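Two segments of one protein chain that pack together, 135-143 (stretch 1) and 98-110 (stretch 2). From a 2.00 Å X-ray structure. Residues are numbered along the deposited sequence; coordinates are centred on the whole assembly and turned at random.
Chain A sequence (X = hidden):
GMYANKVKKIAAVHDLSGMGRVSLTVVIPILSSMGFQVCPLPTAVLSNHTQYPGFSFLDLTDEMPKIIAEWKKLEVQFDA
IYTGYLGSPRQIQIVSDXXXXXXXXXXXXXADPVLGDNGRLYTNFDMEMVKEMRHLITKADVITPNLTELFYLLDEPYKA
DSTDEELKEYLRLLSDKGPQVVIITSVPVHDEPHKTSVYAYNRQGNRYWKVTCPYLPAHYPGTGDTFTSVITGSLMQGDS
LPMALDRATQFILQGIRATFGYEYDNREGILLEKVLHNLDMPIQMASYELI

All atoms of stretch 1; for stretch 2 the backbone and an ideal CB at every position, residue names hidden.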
ATOM      1  N   HIS A 135     -30.982  -6.940  30.453  1.00 17.86           N
ATOM      2  CA  HIS A 135     -31.931  -6.082  29.792  1.00 18.00           C
ATOM      3  C   HIS A 135     -31.347  -5.393  28.554  1.00 17.40           C
ATOM      4  O   HIS A 135     -31.993  -5.367  27.500  1.00 18.31           O
ATOM      5  CB  HIS A 135     -32.489  -4.984  30.730  1.00 18.19           C
ATOM      6  CG  HIS A 135     -33.505  -4.107  30.065  1.00 19.63           C
ATOM      7  ND1 HIS A 135     -34.759  -4.561  29.715  1.00 24.40           N
ATOM      8  CD2 HIS A 135     -33.441  -2.825  29.641  1.00 23.12           C
ATOM      9  CE1 HIS A 135     -35.438  -3.584  29.137  1.00 23.83           C
ATOM     10  NE2 HIS A 135     -34.669  -2.513  29.095  1.00 22.57           N
ATOM     11  N   LEU A 136     -30.168  -4.820  28.703  1.00 16.24           N
ATOM     12  CA  LEU A 136     -29.565  -4.063  27.624  1.00 17.26           C
ATOM     13  C   LEU A 136     -29.374  -4.936  26.370  1.00 15.93           C
ATOM     14  O   LEU A 136     -29.603  -4.468  25.255  1.00 15.37           O
ATOM     15  CB  LEU A 136     -28.240  -3.444  28.046  1.00 16.18           C
ATOM     16  CG  LEU A 136     -27.608  -2.541  26.975  1.00 18.37           C
ATOM     17  CD1 LEU A 136     -28.580  -1.387  26.568  1.00 18.09           C
ATOM     18  CD2 LEU A 136     -26.208  -2.024  27.414  1.00 16.55           C
ATOM     19  N   ILE A 137     -29.008  -6.200  26.531  1.00 16.01           N
ATOM     20  CA  ILE A 137     -28.770  -7.006  25.322  1.00 16.19           C
ATOM     21  C   ILE A 137     -30.043  -7.182  24.467  1.00 16.72           C
ATOM     22  O   ILE A 137     -29.920  -7.410  23.279  1.00 17.72           O
ATOM     23  CB  ILE A 137     -28.106  -8.379  25.565  1.00 16.27           C
ATOM     24  CG1 ILE A 137     -29.026  -9.315  26.392  1.00 15.25           C
ATOM     25  CG2 ILE A 137     -26.668  -8.198  26.104  1.00 15.57           C
ATOM     26  CD1 ILE A 137     -28.635 -10.707  26.306  1.00 16.29           C
ATOM     27  N   THR A 138     -31.237  -7.027  25.060  1.00 16.87           N
ATOM     28  CA  THR A 138     -32.492  -7.223  24.347  1.00 16.62           C
ATOM     29  C   THR A 138     -32.685  -6.113  23.330  1.00 17.53           C
ATOM     30  O   THR A 138     -33.532  -6.219  22.423  1.00 17.37           O
ATOM     31  CB  THR A 138     -33.742  -7.254  25.289  1.00 17.02           C
ATOM     32  OG1 THR A 138     -33.949  -5.978  25.904  1.00 16.06           O
ATOM     33  CG2 THR A 138     -33.594  -8.312  26.371  1.00 15.99           C
ATOM     34  N   LYS A 139     -31.896  -5.059  23.463  1.00 17.44           N
ATOM     35  CA  LYS A 139     -32.053  -3.894  22.642  1.00 18.16           C
ATOM     36  C   LYS A 139     -31.057  -3.871  21.493  1.00 17.96           C
ATOM     37  O   LYS A 139     -31.186  -3.013  20.642  1.00 18.55           O
ATOM     38  CB  LYS A 139     -31.915  -2.615  23.468  1.00 17.61           C
ATOM     39  CG  LYS A 139     -32.852  -2.553  24.683  1.00 19.87           C
ATOM     40  CD  LYS A 139     -34.291  -2.625  24.305  1.00 21.20           C
ATOM     41  CE  LYS A 139     -35.237  -2.298  25.505  1.00 21.97           C
ATOM     42  NZ  LYS A 139     -36.675  -2.676  25.200  1.00 23.62           N
ATOM     43  N   ALA A 140     -30.149  -4.845  21.424  1.00 17.69           N
ATOM     44  CA  ALA A 140     -29.033  -4.833  20.438  1.00 17.45           C
ATOM     45  C   ALA A 140     -29.340  -5.692  19.231  1.00 17.24           C
ATOM     46  O   ALA A 140     -30.098  -6.648  19.337  1.00 16.82           O
ATOM     47  CB  ALA A 140     -27.771  -5.331  21.069  1.00 16.35           C
ATOM     48  N   ASP A 141     -28.668  -5.383  18.126  1.00 17.70           N
ATOM     49  CA  ASP A 141     -28.685  -6.223  16.923  1.00 16.90           C
ATOM     50  C   ASP A 141     -27.592  -7.288  16.972  1.00 16.52           C
ATOM     51  O   ASP A 141     -27.772  -8.428  16.498  1.00 16.01           O
ATOM     52  CB  ASP A 141     -28.503  -5.378  15.660  1.00 17.47           C
ATOM     53  CG  ASP A 141     -29.560  -4.289  15.513  1.00 18.20           C
ATOM     54  OD1 ASP A 141     -30.725  -4.591  15.734  1.00 19.52           O
ATOM     55  OD2 ASP A 141     -29.248  -3.143  15.163  1.00 17.68           O
ATOM     56  N   VAL A 142     -26.455  -6.923  17.545  1.00 16.51           N
ATOM     57  CA  VAL A 142     -25.257  -7.774  17.580  1.00 15.54           C
ATOM     58  C   VAL A 142     -24.734  -7.722  19.001  1.00 15.25           C
ATOM     59  O   VAL A 142     -24.543  -6.636  19.500  1.00 15.29           O
ATOM     60  CB  VAL A 142     -24.173  -7.276  16.592  1.00 15.75           C
ATOM     61  CG1 VAL A 142     -22.919  -8.338  16.554  1.00 14.93           C
ATOM     62  CG2 VAL A 142     -24.738  -7.095  15.157  1.00 15.62           C
ATOM     63  N   ILE A 143     -24.549  -8.859  19.668  1.00 14.86           N
ATOM     64  CA  ILE A 143     -23.864  -8.930  20.942  1.00 14.60           C
ATOM     65  C   ILE A 143     -22.664  -9.863  20.911  1.00 14.86           C
ATOM     66  O   ILE A 143     -22.649 -10.847  20.185  1.00 14.06           O
ATOM     67  CB  ILE A 143     -24.806  -9.334  22.131  1.00 15.88           C
ATOM     68  CG1 ILE A 143     -25.404 -10.738  21.922  1.00 14.59           C
ATOM     69  CG2 ILE A 143     -25.940  -8.292  22.347  1.00 14.07           C
ATOM     70  CD1 ILE A 143     -26.159 -11.270  23.210  1.00 14.38           C
ATOM     71  N   UNK A  98     -31.228   5.857  25.093  1.00 17.93           N
ATOM     72  CA  UNK A  98     -30.404   6.451  24.081  1.00 17.19           C
ATOM     73  C   UNK A  98     -30.564   5.705  22.765  1.00 17.67           C
ATOM     74  O   UNK A  98     -30.839   6.331  21.742  1.00 15.80           O
ATOM     75  CB  UNK A  98     -28.940   6.466  24.525  1.00 17.19           C
ATOM     76  N   UNK A  99     -30.483   4.379  22.828  1.00 16.68           N
ATOM     77  CA  UNK A  99     -30.683   3.521  21.677  1.00 17.35           C
ATOM     78  C   UNK A  99     -32.101   3.708  21.116  1.00 18.32           C
ATOM     79  O   UNK A  99     -32.278   3.854  19.902  1.00 17.64           O
ATOM     80  CB  UNK A  99     -30.438   2.059  22.054  1.00 17.35           C
ATOM     81  N   UNK A 100     -33.096   3.757  22.002  1.00 18.14           N
ATOM     82  CA  UNK A 100     -34.470   3.952  21.551  1.00 18.89           C
ATOM     83  C   UNK A 100     -34.607   5.257  20.767  1.00 19.26           C
ATOM     84  O   UNK A 100     -35.222   5.289  19.695  1.00 18.26           O
ATOM     85  CB  UNK A 100     -35.427   3.949  22.744  1.00 18.89           C
ATOM     86  N   UNK A 101     -34.027   6.326  21.293  1.00 19.87           N
ATOM     87  CA  UNK A 101     -34.179   7.642  20.693  1.00 19.99           C
ATOM     88  C   UNK A 101     -33.283   7.896  19.478  1.00 20.56           C
ATOM     89  O   UNK A 101     -33.570   8.789  18.671  1.00 19.41           O
ATOM     90  CB  UNK A 101     -33.898   8.708  21.754  1.00 19.99           C
ATOM     91  N   UNK A 102     -32.176   7.173  19.360  1.00 20.16           N
ATOM     92  CA  UNK A 102     -31.236   7.494  18.288  1.00 21.82           C
ATOM     93  C   UNK A 102     -31.159   6.435  17.219  1.00 22.90           C
ATOM     94  O   UNK A 102     -30.405   6.555  16.242  1.00 24.04           O
ATOM     95  CB  UNK A 102     -29.839   7.718  18.870  1.00 21.82           C
ATOM     96  N   UNK A 103     -31.884   5.351  17.393  1.00 24.03           N
ATOM     97  CA  UNK A 103     -31.743   4.308  16.392  1.00 24.93           C
ATOM     98  C   UNK A 103     -32.481   4.767  15.143  1.00 25.12           C
ATOM     99  O   UNK A 103     -33.351   5.629  15.191  1.00 23.97           O
ATOM    100  CB  UNK A 103     -32.278   2.967  16.897  1.00 24.93           C
ATOM    101  N   UNK A 104     -32.042   4.256  14.014  1.00 26.56           N
ATOM    102  CA  UNK A 104     -32.706   4.540  12.753  1.00 28.28           C
ATOM    103  C   UNK A 104     -33.069   3.198  12.179  1.00 28.69           C
ATOM    104  O   UNK A 104     -32.673   2.162  12.711  1.00 28.87           O
ATOM    105  CB  UNK A 104     -31.833   5.357  11.798  1.00 28.28           C
ATOM    106  N   UNK A 105     -33.882   3.195  11.124  1.00 29.58           N
ATOM    107  CA  UNK A 105     -34.171   1.937  10.431  1.00 29.69           C
ATOM    108  C   UNK A 105     -32.928   1.213   9.915  1.00 29.56           C
ATOM    109  O   UNK A 105     -32.874  -0.002   9.941  1.00 30.19           O
ATOM    110  CB  UNK A 105     -35.114   2.209   9.257  1.00 29.69           C
ATOM    111  N   UNK A 106     -31.929   1.935   9.431  1.00 30.39           N
ATOM    112  CA  UNK A 106     -30.689   1.260   8.987  1.00 31.12           C
ATOM    113  C   UNK A 106     -29.628   1.132  10.097  1.00 29.50           C
ATOM    114  O   UNK A 106     -28.518   0.715   9.793  1.00 30.52           O
ATOM    115  CB  UNK A 106     -30.087   2.025   7.806  1.00 31.12           C
ATOM    116  N   UNK A 107     -29.915   1.481  11.356  1.00 27.86           N
ATOM    117  CA  UNK A 107     -28.847   1.414  12.415  1.00 26.06           C
ATOM    118  C   UNK A 107     -28.355   0.008  12.769  1.00 24.62           C
ATOM    119  O   UNK A 107     -29.016  -1.022  12.545  1.00 25.35           O
ATOM    120  CB  UNK A 107     -29.368   2.062  13.699  1.00 26.06           C
ATOM    121  N   UNK A 108     -27.128  -0.013  13.253  1.00 22.26           N
ATOM    122  CA  UNK A 108     -26.524  -1.219  13.759  1.00 20.59           C
ATOM    123  C   UNK A 108     -26.303  -0.882  15.218  1.00 19.09           C
ATOM    124  O   UNK A 108     -25.626   0.099  15.494  1.00 19.20           O
ATOM    125  CB  UNK A 108     -25.243  -1.617  13.023  1.00 20.59           C
ATOM    126  N   UNK A 109     -26.954  -1.615  16.107  1.00 17.07           N
ATOM    127  CA  UNK A 109     -26.779  -1.503  17.529  1.00 16.70           C
ATOM    128  C   UNK A 109     -25.957  -2.729  17.972  1.00 16.55           C
ATOM    129  O   UNK A 109     -26.392  -3.909  17.806  1.00 15.42           O
ATOM    130  CB  UNK A 109     -28.125  -1.415  18.252  1.00 16.70           C
ATOM    131  N   UNK A 110     -24.763  -2.438  18.493  1.00 15.86           N
ATOM    132  CA  UNK A 110     -23.848  -3.453  18.969  1.00 16.47           C
ATOM    133  C   UNK A 110     -23.626  -3.298  20.455  1.00 16.58           C
ATOM    134  O   UNK A 110     -23.248  -2.203  20.918  1.00 15.90           O
ATOM    135  CB  UNK A 110     -22.517  -3.382  18.217  1.00 16.47           C
TER

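Position 98 is helical, with nothing of stretch 1 within 5.5 Å of its ideal CB, so this contact sets no rule there; the residue is Phe 98. Position 99 differs: its CA-to-CB bond points toward stretch 1, and the ideal CB lies 5.1 Å from Lys 139 CB. That gap, with the Leu 136 side chain further along, suits a mid-sized or long apolar chain such as Leu, Ile or Met. It is Ile 99, whose CD1 reaches Leu 136 CD1 at 4.0 Å.

Positions 100, 101 and 102 continue the helix without touching stretch 1, and many residues would serve; they are Lys 100, Asp 101 and Phe 102.

Position 103 leaves helical angles (phi/psi -75/154). Its CB points toward stretch 1 but is too far off for a short chain to make contact. Ahead lie two acceptors, the carbonyl of Lys 139 and the carboxylate of Asp 141, so a long donor, Lys or Arg, fits. Arg 103 takes both along the edge of its guanidinium: NH1 donates to Lys 139 O at 3.2 Å, and NH2 forms a long salt bridge with Asp 141 OD1 at 3.6 Å. A water also bridges the pair, accepting from Arg 103 NH2 (2.7 Å) and donating to Asp 141 OD2 (2.5 Å).

Positions 104 to 107 form a type I turn, where local rules dominate. Position 105, at phi -57, welcomes proline, and 104 and 106, out of reach of stretch 1, could take many polar residues. They are Gln 104, Pro 105 and Asp 106. At 107 a small polar residue, Ser, Asp or Thr, could brace the turn; Ser 107 OG accepts from Gln 104 N at 2.6 Å.

At 108 the strand begins. CB points sideways, but Val 142 offers an apolar surface that a branched, extended chain could reach. Leu 108 does so, its CD1 3.8 Å from Val 142 CG2.

Position 109 is held largely by its backbone: N donates to Asp 141 OD2 (2.9 Å), while O accepts from both Asp 141 N (2.7 Å) and Val 142 N (3.0 Å). Proline would lack that donor. The ideal CB sits 3.7 Å from Asp 141 OD2, already engaged by the backbone N, and 4.2 Å from Ala 140 CA; an acidic chain would suit that carboxylate poorly, while an apolar one can meet the Ala 140 methyl, with Val and Ile natural strand choices. Ile 109 sets CG2 4.3 Å from Ala 140 CB.

Position 110 pairs with Val 142 in a parallel bridge, their side chains on the same sheet face, so a beta-branched apolar residue suits. Val 110 packs CG2 4.1 Å from Val 142 CB, and its CA makes a CA-H...O contact with Val 142 O at 3.3 Å.

Stretch 2 (98-110) FIKDFRQPDSLIV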
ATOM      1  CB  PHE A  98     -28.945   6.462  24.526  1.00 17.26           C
ATOM      2  CG  PHE A  98     -27.988   6.921  23.478  1.00 17.27           C
ATOM      3  CD1 PHE A  98     -28.102   8.165  22.916  1.00 17.84           C
ATOM      4  CD2 PHE A  98     -26.978   6.081  23.027  1.00 18.37           C
ATOM      5  CE1 PHE A  98     -27.200   8.595  21.937  1.00 17.74           C
ATOM      6  CE2 PHE A  98     -26.069   6.495  22.049  1.00 17.40           C
ATOM      7  CZ  PHE A  98     -26.188   7.756  21.486  1.00 16.77           C
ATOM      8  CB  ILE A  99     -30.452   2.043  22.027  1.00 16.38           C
ATOM      9  CG1 ILE A  99     -28.984   1.834  22.341  1.00 17.02           C
ATOM     10  CG2 ILE A  99     -30.914   1.137  20.856  1.00 17.71           C
ATOM     11  CD1 ILE A  99     -28.678   0.553  23.105  1.00 13.60           C
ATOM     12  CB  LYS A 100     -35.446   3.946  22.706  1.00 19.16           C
ATOM     13  CG  LYS A 100     -36.952   4.005  22.289  1.00 21.83           C
ATOM     14  CD  LYS A 100     -37.864   4.184  23.498  1.00 25.63           C
ATOM     15  CE  LYS A 100     -37.368   5.274  24.446  1.00 30.97           C
ATOM     16  NZ  LYS A 100     -38.466   5.804  25.336  1.00 35.40           N
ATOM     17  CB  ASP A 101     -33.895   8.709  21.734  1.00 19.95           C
ATOM     18  CG  ASP A 101     -34.945   8.741  22.859  1.00 21.18           C
ATOM     19  OD1 ASP A 101     -36.020   8.136  22.744  1.00 23.25           O
ATOM     20  OD2 ASP A 101     -34.657   9.356  23.892  1.00 22.35           O
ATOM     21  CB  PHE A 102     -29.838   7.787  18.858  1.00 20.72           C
ATOM     22  CG  PHE A 102     -29.691   9.183  19.392  1.00 19.39           C
ATOM     23  CD1 PHE A 102     -30.202   9.529  20.618  1.00 19.66           C
ATOM     24  CD2 PHE A 102     -29.059  10.163  18.655  1.00 20.56           C
ATOM     25  CE1 PHE A 102     -30.050  10.833  21.122  1.00 19.08           C
ATOM     26  CE2 PHE A 102     -28.918  11.461  19.148  1.00 20.86           C
ATOM     27  CZ  PHE A 102     -29.399  11.782  20.390  1.00 19.03           C
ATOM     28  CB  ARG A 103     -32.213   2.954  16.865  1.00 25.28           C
ATOM     29  CG  ARG A 103     -33.673   2.854  17.076  1.00 26.46           C
ATOM     30  CD  ARG A 103     -33.965   1.562  17.888  1.00 28.94           C
ATOM     31  NE  ARG A 103     -33.394   0.415  17.209  1.00 26.43           N
ATOM     32  CZ  ARG A 103     -32.944  -0.697  17.782  1.00 27.15           C
ATOM     33  NH1 ARG A 103     -33.003  -0.868  19.100  1.00 28.04           N
ATOM     34  NH2 ARG A 103     -32.417  -1.647  17.010  1.00 26.53           N
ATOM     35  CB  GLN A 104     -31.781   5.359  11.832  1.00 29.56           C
ATOM     36  CG  GLN A 104     -31.555   6.754  12.387  1.00 32.25           C
ATOM     37  CD  GLN A 104     -30.550   7.571  11.607  1.00 36.85           C
ATOM     38  OE1 GLN A 104     -29.334   7.508  11.853  1.00 37.81           O
ATOM     39  NE2 GLN A 104     -31.058   8.399  10.701  1.00 38.69           N
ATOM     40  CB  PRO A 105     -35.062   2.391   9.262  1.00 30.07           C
ATOM     41  CG  PRO A 105     -35.656   3.685   9.706  1.00 29.77           C
ATOM     42  CD  PRO A 105     -34.630   4.340  10.577  1.00 29.26           C
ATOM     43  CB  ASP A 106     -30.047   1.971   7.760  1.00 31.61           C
ATOM     44  CG  ASP A 106     -30.941   1.929   6.485  1.00 36.71           C
ATOM     45  OD1 ASP A 106     -31.838   1.038   6.363  1.00 42.87           O
ATOM     46  OD2 ASP A 106     -30.745   2.795   5.581  1.00 42.32           O
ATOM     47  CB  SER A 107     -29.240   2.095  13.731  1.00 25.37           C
ATOM     48  OG  SER A 107     -29.673   3.419  13.549  1.00 27.04           O
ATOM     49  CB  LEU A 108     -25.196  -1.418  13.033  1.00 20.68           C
ATOM     50  CG  LEU A 108     -24.393  -2.635  13.464  1.00 19.56           C
ATOM     51  CD1 LEU A 108     -25.105  -3.913  13.102  1.00 22.60           C
ATOM     52  CD2 LEU A 108     -23.017  -2.536  12.854  1.00 21.33           C
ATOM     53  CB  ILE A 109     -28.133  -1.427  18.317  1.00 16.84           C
ATOM     54  CG1 ILE A 109     -29.070  -0.355  17.728  1.00 17.32           C
ATOM     55  CG2 ILE A 109     -27.875  -1.222  19.794  1.00 14.48           C
ATOM     56  CD1 ILE A 109     -28.431   1.097  17.489  1.00 17.61           C
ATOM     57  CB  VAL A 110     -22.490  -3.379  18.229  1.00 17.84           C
ATOM     58  CG1 VAL A 110     -21.513  -4.499  18.740  1.00 14.85           C
ATOM     59  CG2 VAL A 110     -22.690  -3.478  16.735  1.00 16.48           C
TER
HETATM   60  O   HOH W   1     -31.244  -1.679  14.564  1.00 31.51           O
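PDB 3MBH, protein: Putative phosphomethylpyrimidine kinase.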